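Putative phosphatase (Bacteroides thetaiotaomicron, PDB 3KYA) is a putative phosphatase of unproven activity that binds zinc ions and joins an IPT/TIG domain to what appears to be a six-bladed beta-propeller. Local coordinates at residues G112-R117 and V464-R469; P126-E131 and K170-S175; F401-V406 and S413-R418; N428-D433 and R442-S447. All coordinates share one frame; numbering follows the deposited sequence. Where two conformers were deposited one is given.

Contact 1. Residues G112-R117 and V464-R469; sequences GYRNNR and VGHTIR. With EDO (1,2-ethanediol), chain J.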
# COMPACT_ATOMS: atom_id res chain seq x y z
N GLY A 112 7.89 -31.07 -12.99
CA GLY A 112 9.33 -30.95 -12.85
C GLY A 112 9.73 -31.30 -11.42
O GLY A 112 8.90 -31.28 -10.51
N TYR A 113 11.00 -31.66 -11.24
CA TYR A 113 11.55 -31.95 -9.92
C TYR A 113 13.06 -31.94 -9.97
O TYR A 113 13.68 -32.00 -11.04
CB TYR A 113 11.06 -33.29 -9.37
CG TYR A 113 11.61 -34.52 -10.06
CD1 TYR A 113 11.07 -34.97 -11.26
CD2 TYR A 113 12.66 -35.24 -9.51
CE1 TYR A 113 11.56 -36.11 -11.90
CE2 TYR A 113 13.15 -36.38 -10.13
CZ TYR A 113 12.61 -36.81 -11.32
OH TYR A 113 13.09 -37.93 -11.94
N ARG A 114 13.65 -31.86 -8.79
CA ARG A 114 15.08 -31.85 -8.64
C ARG A 114 15.39 -32.75 -7.46
O ARG A 114 15.02 -32.42 -6.32
CB ARG A 114 15.56 -30.41 -8.42
CG ARG A 114 17.03 -30.22 -8.30
CD ARG A 114 17.37 -28.78 -7.88
NE ARG A 114 18.77 -28.65 -7.49
CZ ARG A 114 19.67 -27.86 -8.04
NH1 ARG A 114 19.37 -27.02 -9.03
NH2 ARG A 114 20.92 -27.87 -7.56
N ASN A 115 16.02 -33.91 -7.72
CA ASN A 115 16.35 -34.85 -6.63
C ASN A 115 17.60 -34.38 -5.86
O ASN A 115 18.19 -33.35 -6.19
CB ASN A 115 16.46 -36.31 -7.15
CG ASN A 115 17.61 -36.54 -8.14
OD1 ASN A 115 18.65 -35.89 -8.06
ND2 ASN A 115 17.43 -37.50 -9.04
N ASN A 116 17.99 -35.11 -4.81
CA ASN A 116 19.13 -34.69 -3.98
C ASN A 116 20.47 -34.64 -4.71
O ASN A 116 21.34 -33.87 -4.31
CB ASN A 116 19.25 -35.54 -2.70
CG ASN A 116 19.27 -37.01 -2.99
OD1 ASN A 116 18.42 -37.51 -3.72
ND2 ASN A 116 20.23 -37.73 -2.41
N ARG A 117 20.63 -35.44 -5.76
CA ARG A 117 21.88 -35.42 -6.54
C ARG A 117 21.76 -34.49 -7.76
O ARG A 117 22.74 -34.28 -8.47
CB ARG A 117 22.28 -36.83 -6.98
CG ARG A 117 22.58 -37.81 -5.83
CD ARG A 117 22.96 -39.20 -6.35
NE ARG A 117 22.96 -40.22 -5.30
CZ ARG A 117 21.96 -41.08 -5.09
NH1 ARG A 117 20.89 -41.06 -5.86
NH2 ARG A 117 22.05 -41.96 -4.10
N VAL A 464 16.16 -22.68 -11.63
CA VAL A 464 17.10 -23.45 -10.80
C VAL A 464 16.39 -24.52 -9.94
O VAL A 464 16.97 -25.56 -9.64
CB VAL A 464 18.09 -22.50 -10.05
CG1 VAL A 464 18.90 -23.24 -9.00
CG2 VAL A 464 19.03 -21.82 -11.07
N GLY A 465 15.12 -24.31 -9.61
CA GLY A 465 14.34 -25.38 -8.99
C GLY A 465 14.01 -26.47 -10.01
O GLY A 465 13.66 -27.61 -9.65
N HIS A 466 14.16 -26.13 -11.30
CA HIS A 466 13.87 -27.02 -12.43
C HIS A 466 12.39 -27.44 -12.46
O HIS A 466 12.03 -28.59 -12.81
CB HIS A 466 14.77 -28.26 -12.45
CG HIS A 466 16.23 -27.95 -12.32
ND1 HIS A 466 16.78 -26.74 -12.70
CD2 HIS A 466 17.27 -28.73 -11.94
CE1 HIS A 466 18.08 -26.77 -12.48
NE2 HIS A 466 18.41 -27.97 -12.04
N THR A 467 11.53 -26.48 -12.14
CA THR A 467 10.10 -26.69 -12.05
C THR A 467 9.26 -25.58 -12.68
O THR A 467 9.72 -24.44 -12.91
CB THR A 467 9.65 -26.74 -10.57
OG1 THR A 467 10.18 -25.60 -9.87
CG2 THR A 467 10.14 -28.01 -9.87
N ILE A 468 8.02 -25.95 -13.00
CA ILE A 468 6.99 -25.00 -13.36
C ILE A 468 6.13 -24.91 -12.11
O ILE A 468 5.63 -25.93 -11.61
CB ILE A 468 6.14 -25.44 -14.55
CG1 ILE A 468 6.98 -25.67 -15.81
CG2 ILE A 468 5.06 -24.40 -14.80
CD1 ILE A 468 7.79 -24.45 -16.30
N ARG A 469 5.99 -23.69 -11.58
CA ARG A 469 5.21 -23.40 -10.38
C ARG A 469 3.92 -22.70 -10.79
O ARG A 469 3.80 -22.18 -11.90
CB ARG A 469 5.98 -22.49 -9.43
CG ARG A 469 7.39 -22.90 -9.11
CD ARG A 469 7.48 -24.13 -8.26
NE ARG A 469 7.02 -23.93 -6.89
CZ ARG A 469 7.74 -23.38 -5.91
NH1 ARG A 469 8.98 -22.94 -6.13
NH2 ARG A 469 7.22 -23.29 -4.69
C1 EDO J . 4.14 -33.30 -9.80
O1 EDO J . 2.89 -32.97 -9.18
C2 EDO J . 5.21 -32.28 -9.39
O2 EDO J . 6.52 -32.87 -9.44
O HOH W 1 12.96 -31.01 -13.54
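What appears to be the closing blade of a propeller, in which the early strand 105-110 pairs with the C-terminal strand 467-473, brings Arg114 and Gly112 against Val464, His466 and Thr467 at the end of the paired strands. The 464-469 side is a hairpin end with a G1 beta bulge, where His466 and Thr467 both face Asp462. Arg114 sets CG anti to its backbone N (chi1 -178°) and runs extended from CG to NE. At its tip NH1 donates to Val464 O at 2.9 Å, with the donor in the plane of that carbonyl although the oxygen is tilted from the guanidinium plane. The same carbonyl oxygen hovers 3.2 Å above one face of the His466 ring, toward its rim. That imidazole turns ND1 to Gln463 O in a hydrogen bond, while NE2 comes within 3.3 Å of Arg114 NH1; ring and guanidinium planes are 28° apart. Further back along the arginine, CB lies 3.6 Å from Gly465 O. At the other end Gly112, with no side chain, lets its CA approach His466 O to 3.6 Å in a CA-H...O contact, and the methyl CG2 of Thr467 packs against the Gly112 carbonyl. A water accepts from Tyr113 N and donates to His466 O at 2.7 Å. An ethanediol, probably from the crystallisation liquor, donates through O2 to Gly112 O. With ND1 serving as a donor to Gln463, NE2 would probably be the basic nitrogen in a neutral ring, and a neighbouring arginine would be expected to disfavour a second proton there.

Contact 2. Residues P126-E131 and K170-S175; sequences PFDGPE and KNRMLS. With EDO (1,2-ethanediol), chain J.
Arg172 of 170-175 folds its side chain beside Phe127 until it meets Asp128, at the start of strand 173-178 in a blade of the probable propeller. Arg172 and Met173 both face Asp168, forming a G1 beta bulge, and Pro126 pairs with Met173 as an antiparallel non-hydrogen-bonded pair at the edge of the sheet. Even before the side chain begins, Arg172 CA stands over the centre of the Phe127 ring, 3.6 Å from the centroid and 12° off the normal, a clear CH-pi contact. CB then touches Phe127 CD2 at 3.6 Å, and CG stays near the same rim atom. The chain bends at chi3 (54°), which places NE 3.7 Å from Asp128 OD2. CZ comes next, with Phe127 CD2 3.8 Å above the guanidinium, over its centre; ring and guanidinium planes are 76° apart, so the aromatic edge is directed at the cation's face. NH1 lies in the plane of the ring at that edge. At the tip, NH2 makes a salt bridge to Asp128 OD2 at 2.8 Å, in the guanidinium plane and on the syn side of the carboxylate, though well out of its plane. The other carboxylate oxygen, OD1, accepts from O1 of an ethanediol. Phe127 N donates to Arg172 O at 3.0 Å, tying the two backbones beside the ring. Asp168, which the bulge faces, binds zinc together with His153; the Met173 side chain is about 8 Å from the zinc ion. The selenium SE of Met173, a selenomethionine, rests 4.1 Å from Pro126 CB.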
# COMPACT_ATOMS: atom_id res chain seq x y z
N PRO A 126 4.48 -37.63 -18.52
CA PRO A 126 3.44 -37.17 -17.60
C PRO A 126 3.93 -36.25 -16.49
O PRO A 126 5.08 -36.38 -16.02
CB PRO A 126 2.89 -38.49 -17.02
CG PRO A 126 4.03 -39.43 -17.08
CD PRO A 126 4.78 -39.07 -18.33
N PHE A 127 3.08 -35.31 -16.06
CA PHE A 127 3.46 -34.43 -14.96
C PHE A 127 3.68 -35.22 -13.66
O PHE A 127 4.54 -34.87 -12.86
CB PHE A 127 2.42 -33.36 -14.63
CG PHE A 127 2.15 -32.35 -15.72
CD1 PHE A 127 2.98 -32.21 -16.83
CD2 PHE A 127 1.13 -31.43 -15.55
CE1 PHE A 127 2.71 -31.25 -17.80
CE2 PHE A 127 0.87 -30.45 -16.51
CZ PHE A 127 1.67 -30.37 -17.64
N ASP A 128 2.87 -36.26 -13.45
CA ASP A 128 2.92 -37.08 -12.24
C ASP A 128 3.45 -38.48 -12.50
O ASP A 128 3.44 -38.95 -13.64
CB ASP A 128 1.52 -37.20 -11.64
CG ASP A 128 0.96 -35.87 -11.21
OD1 ASP A 128 1.71 -35.08 -10.59
OD2 ASP A 128 -0.23 -35.62 -11.48
N GLY A 129 3.88 -39.15 -11.44
CA GLY A 129 4.41 -40.51 -11.52
C GLY A 129 5.68 -40.64 -10.72
O GLY A 129 6.12 -39.68 -10.08
N PRO A 130 6.28 -41.85 -10.72
CA PRO A 130 7.52 -42.06 -10.00
C PRO A 130 8.70 -41.45 -10.75
O PRO A 130 8.63 -41.27 -11.96
CB PRO A 130 7.65 -43.59 -9.98
CG PRO A 130 6.95 -44.04 -11.19
CD PRO A 130 5.81 -43.07 -11.40
N GLU A 131 9.77 -41.12 -10.03
CA GLU A 131 10.98 -40.60 -10.65
C GLU A 131 11.42 -41.67 -11.66
O GLU A 131 11.31 -42.86 -11.38
CB GLU A 131 12.05 -40.29 -9.59
CG GLU A 131 11.59 -39.27 -8.54
CD GLU A 131 12.70 -38.78 -7.60
OE1 GLU A 131 13.85 -39.26 -7.72
OE2 GLU A 131 12.41 -37.90 -6.75
N LYS A 170 -3.98 -29.70 -20.27
CA LYS A 170 -5.17 -30.55 -20.33
C LYS A 170 -4.83 -32.02 -20.11
O LYS A 170 -5.45 -32.67 -19.27
CB LYS A 170 -5.92 -30.39 -21.66
CG LYS A 170 -7.22 -31.23 -21.77
CD LYS A 170 -7.77 -31.19 -23.20
CE LYS A 170 -9.04 -32.01 -23.35
NZ LYS A 170 -8.85 -33.46 -23.08
N ASN A 171 -3.87 -32.55 -20.87
CA ASN A 171 -3.52 -33.97 -20.71
C ASN A 171 -2.36 -34.18 -19.73
O ASN A 171 -1.99 -35.32 -19.46
CB ASN A 171 -3.29 -34.69 -22.06
CG ASN A 171 -2.05 -34.24 -22.79
OD1 ASN A 171 -1.70 -34.79 -23.84
ND2 ASN A 171 -1.37 -33.26 -22.24
N ARG A 172 -1.83 -33.09 -19.17
CA ARG A 172 -0.78 -33.14 -18.16
C ARG A 172 0.44 -33.92 -18.66
O ARG A 172 0.90 -34.87 -18.03
CB ARG A 172 -1.34 -33.70 -16.84
CG ARG A 172 -2.46 -32.81 -16.28
CD ARG A 172 -3.06 -33.31 -14.98
NE ARG A 172 -2.06 -33.54 -13.93
CZ ARG A 172 -1.57 -32.62 -13.10
NH1 ARG A 172 -1.91 -31.33 -13.21
NH2 ARG A 172 -0.69 -32.99 -12.18
N MSE A 173 0.93 -33.50 -19.83
CA MSE A 173 2.05 -34.11 -20.52
C MSE A 173 3.00 -33.05 -21.02
O MSE A 173 2.55 -32.01 -21.51
CB MSE A 173 1.54 -34.86 -21.76
CG MSE A 173 0.62 -36.05 -21.52
SE MSE A 173 1.59 -37.55 -20.78
CE MSE A 173 3.03 -37.61 -22.05
N LEU A 174 4.30 -33.31 -20.88
CA LEU A 174 5.36 -32.47 -21.42
C LEU A 174 5.88 -33.13 -22.68
O LEU A 174 6.17 -34.33 -22.69
CB LEU A 174 6.53 -32.33 -20.44
CG LEU A 174 7.75 -31.51 -20.88
CD1 LEU A 174 7.41 -30.01 -20.93
CD2 LEU A 174 8.93 -31.73 -19.93
N SER A 175 5.99 -32.36 -23.75
CA SER A 175 6.51 -32.85 -25.02
C SER A 175 7.47 -31.84 -25.64
O SER A 175 7.60 -30.69 -25.14
CB SER A 175 5.35 -33.21 -25.99
OG SER A 175 4.59 -32.06 -26.29
C1 EDO J . 4.14 -33.30 -9.80
O1 EDO J . 2.89 -32.97 -9.18
C2 EDO J . 5.21 -32.28 -9.39
O2 EDO J . 6.52 -32.87 -9.44

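Contact 3. Residues F401-V406 and S413-R418; sequences FCVRKV and STYAGR
Val403 and Tyr415 lie side by side and point the same way, with the valine methyl CG1 4.0 Å from Tyr415 CD2, at the edge of the ring and near its plane. The tyrosine's first torsion sets CG anti to the backbone N (chi1 176°), beside the carbonyl carbon. Ala416 adds its CB to the same patch, meeting Val403 CB. Two consecutive residues can serve one partner because Tyr415 and Ala416 form a classic beta bulge opposite Val403 in the hairpin of 402-406 and 412-415. Val403 O consequently takes two donors, Tyr415 N at 2.8 Å and Ala416 N at 3.3 Å, while Val403 N donates to Ala416 O. Past the bulge the register is shifted by one: Arg404 pairs with Thr414, and Lys405 with Ser413, whose OG comes 3.5 Å from Lys405 CB. A water links this hydroxyl, Ser413 OG, 2.7 Å away, weakly to Lys405 O. On the other face Arg404 and Thr414 cross obliquely, the bent arginine carrying NE to 3.6 Å from Thr414 OG1; its bond to Ser413 O is weak. Both polar ends have their stronger partners outside the hairpin: Arg404 forms salt bridges with Asp363 and Asp397, and Thr414 OG1 is bonded to Tyr361 and Asp363. Nearby, Cys402 SG touches Arg418 CD at 4.0 Å, the arginine's NH1 being hydrogen-bonded to Asn400 O. Within its blade strand 402-406 pairs on its second side with 391-397, and the cluster of Val403, Tyr415 and Ala416 packs on Ile471 of strand 467-473, joining this blade to the closing one.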
# COMPACT_ATOMS: atom_id res chain seq x y z
N PHE A 401 14.81 -14.35 -6.28
CA PHE A 401 13.95 -15.51 -6.05
C PHE A 401 12.49 -15.18 -5.72
O PHE A 401 11.88 -15.80 -4.84
CB PHE A 401 14.54 -16.34 -4.90
CG PHE A 401 16.07 -16.37 -4.88
CD1 PHE A 401 16.79 -16.94 -5.93
CD2 PHE A 401 16.77 -15.87 -3.79
CE1 PHE A 401 18.18 -16.98 -5.91
CE2 PHE A 401 18.17 -15.91 -3.75
CZ PHE A 401 18.88 -16.47 -4.80
N CYS A 402 11.91 -14.23 -6.45
CA CYS A 402 10.53 -13.83 -6.19
C CYS A 402 9.84 -13.17 -7.38
O CYS A 402 10.46 -12.84 -8.39
CB CYS A 402 10.52 -12.87 -4.99
SG CYS A 402 11.42 -11.31 -5.28
N VAL A 403 8.52 -13.03 -7.24
CA VAL A 403 7.69 -12.30 -8.17
C VAL A 403 7.47 -10.92 -7.52
O VAL A 403 7.05 -10.85 -6.35
CB VAL A 403 6.33 -12.97 -8.41
CG1 VAL A 403 5.46 -12.13 -9.34
CG2 VAL A 403 6.50 -14.41 -8.97
N ARG A 404 7.78 -9.85 -8.25
CA ARG A 404 7.56 -8.47 -7.77
C ARG A 404 6.37 -7.86 -8.52
O ARG A 404 6.00 -8.32 -9.62
CB ARG A 404 8.78 -7.56 -8.02
CG ARG A 404 10.16 -8.07 -7.62
CD ARG A 404 10.52 -7.96 -6.15
NE ARG A 404 10.69 -6.59 -5.64
CZ ARG A 404 11.80 -5.85 -5.74
NH1 ARG A 404 12.87 -6.29 -6.41
NH2 ARG A 404 11.83 -4.63 -5.20
N LYS A 405 5.77 -6.83 -7.92
CA LYS A 405 4.64 -6.10 -8.46
C LYS A 405 5.03 -4.63 -8.64
O LYS A 405 5.72 -4.07 -7.78
CB LYS A 405 3.44 -6.18 -7.50
CG LYS A 405 2.21 -5.40 -7.94
CD LYS A 405 1.13 -5.46 -6.86
CE LYS A 405 0.02 -4.47 -7.10
NZ LYS A 405 -0.92 -4.40 -5.93
N VAL A 406 4.61 -4.04 -9.75
CA VAL A 406 4.88 -2.64 -10.08
C VAL A 406 3.57 -1.95 -10.43
O VAL A 406 2.91 -2.33 -11.42
CB VAL A 406 5.87 -2.48 -11.29
CG1 VAL A 406 6.18 -1.00 -11.54
CG2 VAL A 406 7.18 -3.27 -11.06
N SER A 413 6.76 -3.64 -5.12
CA SER A 413 6.56 -4.47 -3.94
C SER A 413 6.92 -5.93 -4.26
O SER A 413 7.28 -6.26 -5.40
CB SER A 413 5.12 -4.36 -3.44
OG SER A 413 4.21 -4.79 -4.43
N THR A 414 6.85 -6.79 -3.24
CA THR A 414 7.13 -8.21 -3.42
C THR A 414 5.81 -8.93 -3.29
O THR A 414 5.13 -8.81 -2.27
CB THR A 414 8.17 -8.72 -2.42
OG1 THR A 414 9.40 -8.03 -2.62
CG2 THR A 414 8.42 -10.22 -2.61
N TYR A 415 5.43 -9.68 -4.33
CA TYR A 415 4.14 -10.36 -4.39
C TYR A 415 4.17 -11.79 -3.86
O TYR A 415 3.28 -12.19 -3.09
CB TYR A 415 3.62 -10.37 -5.84
CG TYR A 415 2.33 -11.15 -6.06
CD1 TYR A 415 1.14 -10.75 -5.46
CD2 TYR A 415 2.31 -12.25 -6.91
CE1 TYR A 415 -0.05 -11.46 -5.68
CE2 TYR A 415 1.13 -12.95 -7.14
CZ TYR A 415 -0.04 -12.55 -6.53
OH TYR A 415 -1.21 -13.25 -6.75
N ALA A 416 5.20 -12.54 -4.25
CA ALA A 416 5.31 -13.94 -3.89
C ALA A 416 6.76 -14.37 -3.82
O ALA A 416 7.58 -14.00 -4.67
CB ALA A 416 4.53 -14.81 -4.91
N GLY A 417 7.07 -15.17 -2.81
CA GLY A 417 8.41 -15.70 -2.60
C GLY A 417 9.07 -15.15 -1.36
O GLY A 417 8.50 -14.29 -0.66
N ARG A 418 10.25 -15.68 -1.07
CA ARG A 418 11.08 -15.29 0.08
C ARG A 418 10.31 -15.47 1.40
O ARG A 418 10.42 -14.64 2.31
CB ARG A 418 11.57 -13.84 -0.10
CG ARG A 418 12.36 -13.62 -1.40
CD ARG A 418 12.72 -12.15 -1.60
NE ARG A 418 13.74 -11.68 -0.67
CZ ARG A 418 15.06 -11.67 -0.90
NH1 ARG A 418 15.56 -12.11 -2.05
NH2 ARG A 418 15.89 -11.22 0.02
O HOH W 2 12.00 -17.39 -2.67
O HOH W 3 3.49 -2.55 -5.84

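Contact 4. Residues N428-D433 and R442-S447; sequences NQWGTD and RFRDVS
Asp433 OD1 is gripped by two nitrogens of Arg442, NE at 2.8 Å and NH2 at 3.0 Å, in a side-on salt bridge. Both bonds lie in the guanidinium plane, yet the carboxylate is turned 39° from it: NE meets the oxygen from above the carboxylate plane, NH2 on the syn side. Arg442 NH1 donates to Asn428 O at 2.8 Å and also forms a salt bridge with Asp426. Over one face of the same group lie Gly431 CA and Trp430 O, the latter 3.0 Å above the plane and near the rim, too poorly angled for a bond from NH1. A bend at chi3 (-65°) places NE for this grip. Backbone bonds run alongside, from Arg442 N to Asp433 O and from Gly431 N to Phe443 O. The loop thus held leads from helix 422-426 to the short strand 435-436 at one edge of the apparent closing blade, whereas 442-447 leads into strand 446-452 at the other. A second arginine works by its flat face. Arg444 lies alongside Trp430 and stacks its guanidinium on the indole, planes 15° apart and Trp430 CZ3 3.6 Å from the guanidinium plane, over the centre of the group. The cation-pi contact is off-centre, Arg444 CZ standing 4.2 Å from the centroid of the six-membered ring of Trp430. Asn428 ND2 sits over the opposite face of the indole, toward the rim, and Phe401 meets it edge-to-face. A water accepts from Phe443 N and donates to Gln429 O, 2.9 Å away.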
# COMPACT_ATOMS: atom_id res chain seq x y z
N ASN A 428 18.10 -19.28 4.12
CA ASN A 428 18.14 -19.01 2.68
C ASN A 428 16.91 -18.29 2.21
O ASN A 428 15.80 -18.66 2.60
CB ASN A 428 18.20 -20.33 1.90
CG ASN A 428 19.43 -21.13 2.19
OD1 ASN A 428 20.49 -20.57 2.50
ND2 ASN A 428 19.31 -22.43 2.07
N GLN A 429 17.09 -17.29 1.35
CA GLN A 429 15.95 -16.58 0.75
C GLN A 429 15.33 -17.39 -0.41
O GLN A 429 14.21 -17.09 -0.86
CB GLN A 429 16.36 -15.21 0.26
CG GLN A 429 16.88 -14.30 1.35
CD GLN A 429 15.85 -14.03 2.43
OE1 GLN A 429 14.67 -13.84 2.15
NE2 GLN A 429 16.31 -14.00 3.68
N TRP A 430 16.07 -18.39 -0.90
CA TRP A 430 15.61 -19.27 -1.96
C TRP A 430 15.16 -20.59 -1.36
O TRP A 430 15.53 -20.94 -0.24
CB TRP A 430 16.74 -19.53 -2.98
CG TRP A 430 18.04 -20.03 -2.36
CD1 TRP A 430 19.09 -19.25 -1.96
CD2 TRP A 430 18.41 -21.39 -2.08
NE1 TRP A 430 20.08 -20.03 -1.44
CE2 TRP A 430 19.70 -21.35 -1.50
CE3 TRP A 430 17.79 -22.63 -2.26
CZ2 TRP A 430 20.38 -22.50 -1.10
CZ3 TRP A 430 18.48 -23.78 -1.87
CH2 TRP A 430 19.76 -23.70 -1.30
N GLY A 431 14.34 -21.31 -2.11
CA GLY A 431 13.81 -22.60 -1.67
C GLY A 431 12.79 -23.18 -2.64
O GLY A 431 12.63 -22.69 -3.77
N THR A 432 12.10 -24.22 -2.19
CA THR A 432 11.12 -24.92 -3.01
C THR A 432 9.73 -24.96 -2.40
O THR A 432 8.82 -25.56 -2.98
CB THR A 432 11.60 -26.37 -3.27
OG1 THR A 432 11.60 -27.11 -2.04
CG2 THR A 432 13.01 -26.39 -3.87
N ASP A 433 9.54 -24.33 -1.24
CA ASP A 433 8.27 -24.43 -0.51
C ASP A 433 7.06 -23.87 -1.25
O ASP A 433 7.12 -22.81 -1.86
CB ASP A 433 8.36 -23.72 0.84
CG ASP A 433 9.61 -24.10 1.59
OD1 ASP A 433 10.71 -23.59 1.22
OD2 ASP A 433 9.50 -24.92 2.53
N ARG A 442 8.62 -20.25 -1.44
CA ARG A 442 9.94 -19.84 -1.94
C ARG A 442 10.18 -20.39 -3.33
O ARG A 442 9.61 -21.41 -3.71
CB ARG A 442 11.06 -20.30 -1.02
CG ARG A 442 11.06 -19.59 0.32
CD ARG A 442 12.29 -19.91 1.14
NE ARG A 442 12.36 -21.30 1.55
CZ ARG A 442 13.33 -21.79 2.32
NH1 ARG A 442 14.34 -21.02 2.71
NH2 ARG A 442 13.32 -23.07 2.68
N PHE A 443 11.05 -19.69 -4.06
CA PHE A 443 11.49 -20.08 -5.39
C PHE A 443 13.01 -20.09 -5.39
O PHE A 443 13.64 -19.66 -4.41
CB PHE A 443 11.05 -19.06 -6.45
CG PHE A 443 9.55 -18.83 -6.55
CD1 PHE A 443 8.75 -19.60 -7.38
CD2 PHE A 443 8.95 -17.76 -5.86
CE1 PHE A 443 7.37 -19.36 -7.48
CE2 PHE A 443 7.59 -17.51 -5.98
CZ PHE A 443 6.80 -18.32 -6.78
N ARG A 444 13.61 -20.63 -6.46
CA ARG A 444 15.05 -20.47 -6.69
C ARG A 444 15.08 -19.47 -7.86
O ARG A 444 14.13 -18.67 -7.99
CB ARG A 444 15.76 -21.80 -6.95
CG ARG A 444 15.60 -22.78 -5.78
CD ARG A 444 16.50 -23.98 -5.85
NE ARG A 444 17.89 -23.61 -5.66
CZ ARG A 444 18.88 -24.45 -5.40
NH1 ARG A 444 18.65 -25.75 -5.28
NH2 ARG A 444 20.11 -23.98 -5.25
N ASP A 445 16.12 -19.45 -8.69
CA ASP A 445 16.16 -18.47 -9.80
C ASP A 445 14.91 -18.59 -10.71
O ASP A 445 14.64 -19.65 -11.26
CB ASP A 445 17.41 -18.64 -10.66
CG ASP A 445 18.71 -18.57 -9.86
OD1 ASP A 445 18.82 -19.26 -8.81
OD2 ASP A 445 19.62 -17.86 -10.34
N VAL A 446 14.18 -17.49 -10.87
CA VAL A 446 12.93 -17.45 -11.65
C VAL A 446 13.09 -16.59 -12.91
O VAL A 446 13.46 -15.43 -12.83
CB VAL A 446 11.72 -16.97 -10.80
CG1 VAL A 446 11.18 -18.12 -9.94
CG2 VAL A 446 12.09 -15.74 -9.94
N SER A 447 12.77 -17.17 -14.07
CA SER A 447 13.00 -16.52 -15.37
C SER A 447 11.76 -16.29 -16.25
O SER A 447 11.73 -15.34 -17.04
CB SER A 447 14.03 -17.35 -16.17
OG SER A 447 13.58 -18.70 -16.34
O HOH W 2 12.00 -17.39 -2.67

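Following the chain from the N-terminal IPT/TIG domain, strand 105-110 enters the apparent closing blade and 112-117 opens contact 1, which shuts only when 464-469 returns near the C terminus. Nested within that long loop are the other three, in series. Contact 2 encloses three strands of one blade between 126-131 and 170-175, contact 3 closes a beta hairpin in the blade of 402-406, and contact 4 closes the short excursion through strand 435-436. Contacts 1 and 2 meet through Tyr113 and Glu131 and share the ethanediol; contacts 1 and 4 are linked by Arg469 bonding to Arg442 O. Contacts 3 and 4 share a water and pack Phe401 against Phe443 and Arg444, tying neighbouring blades together.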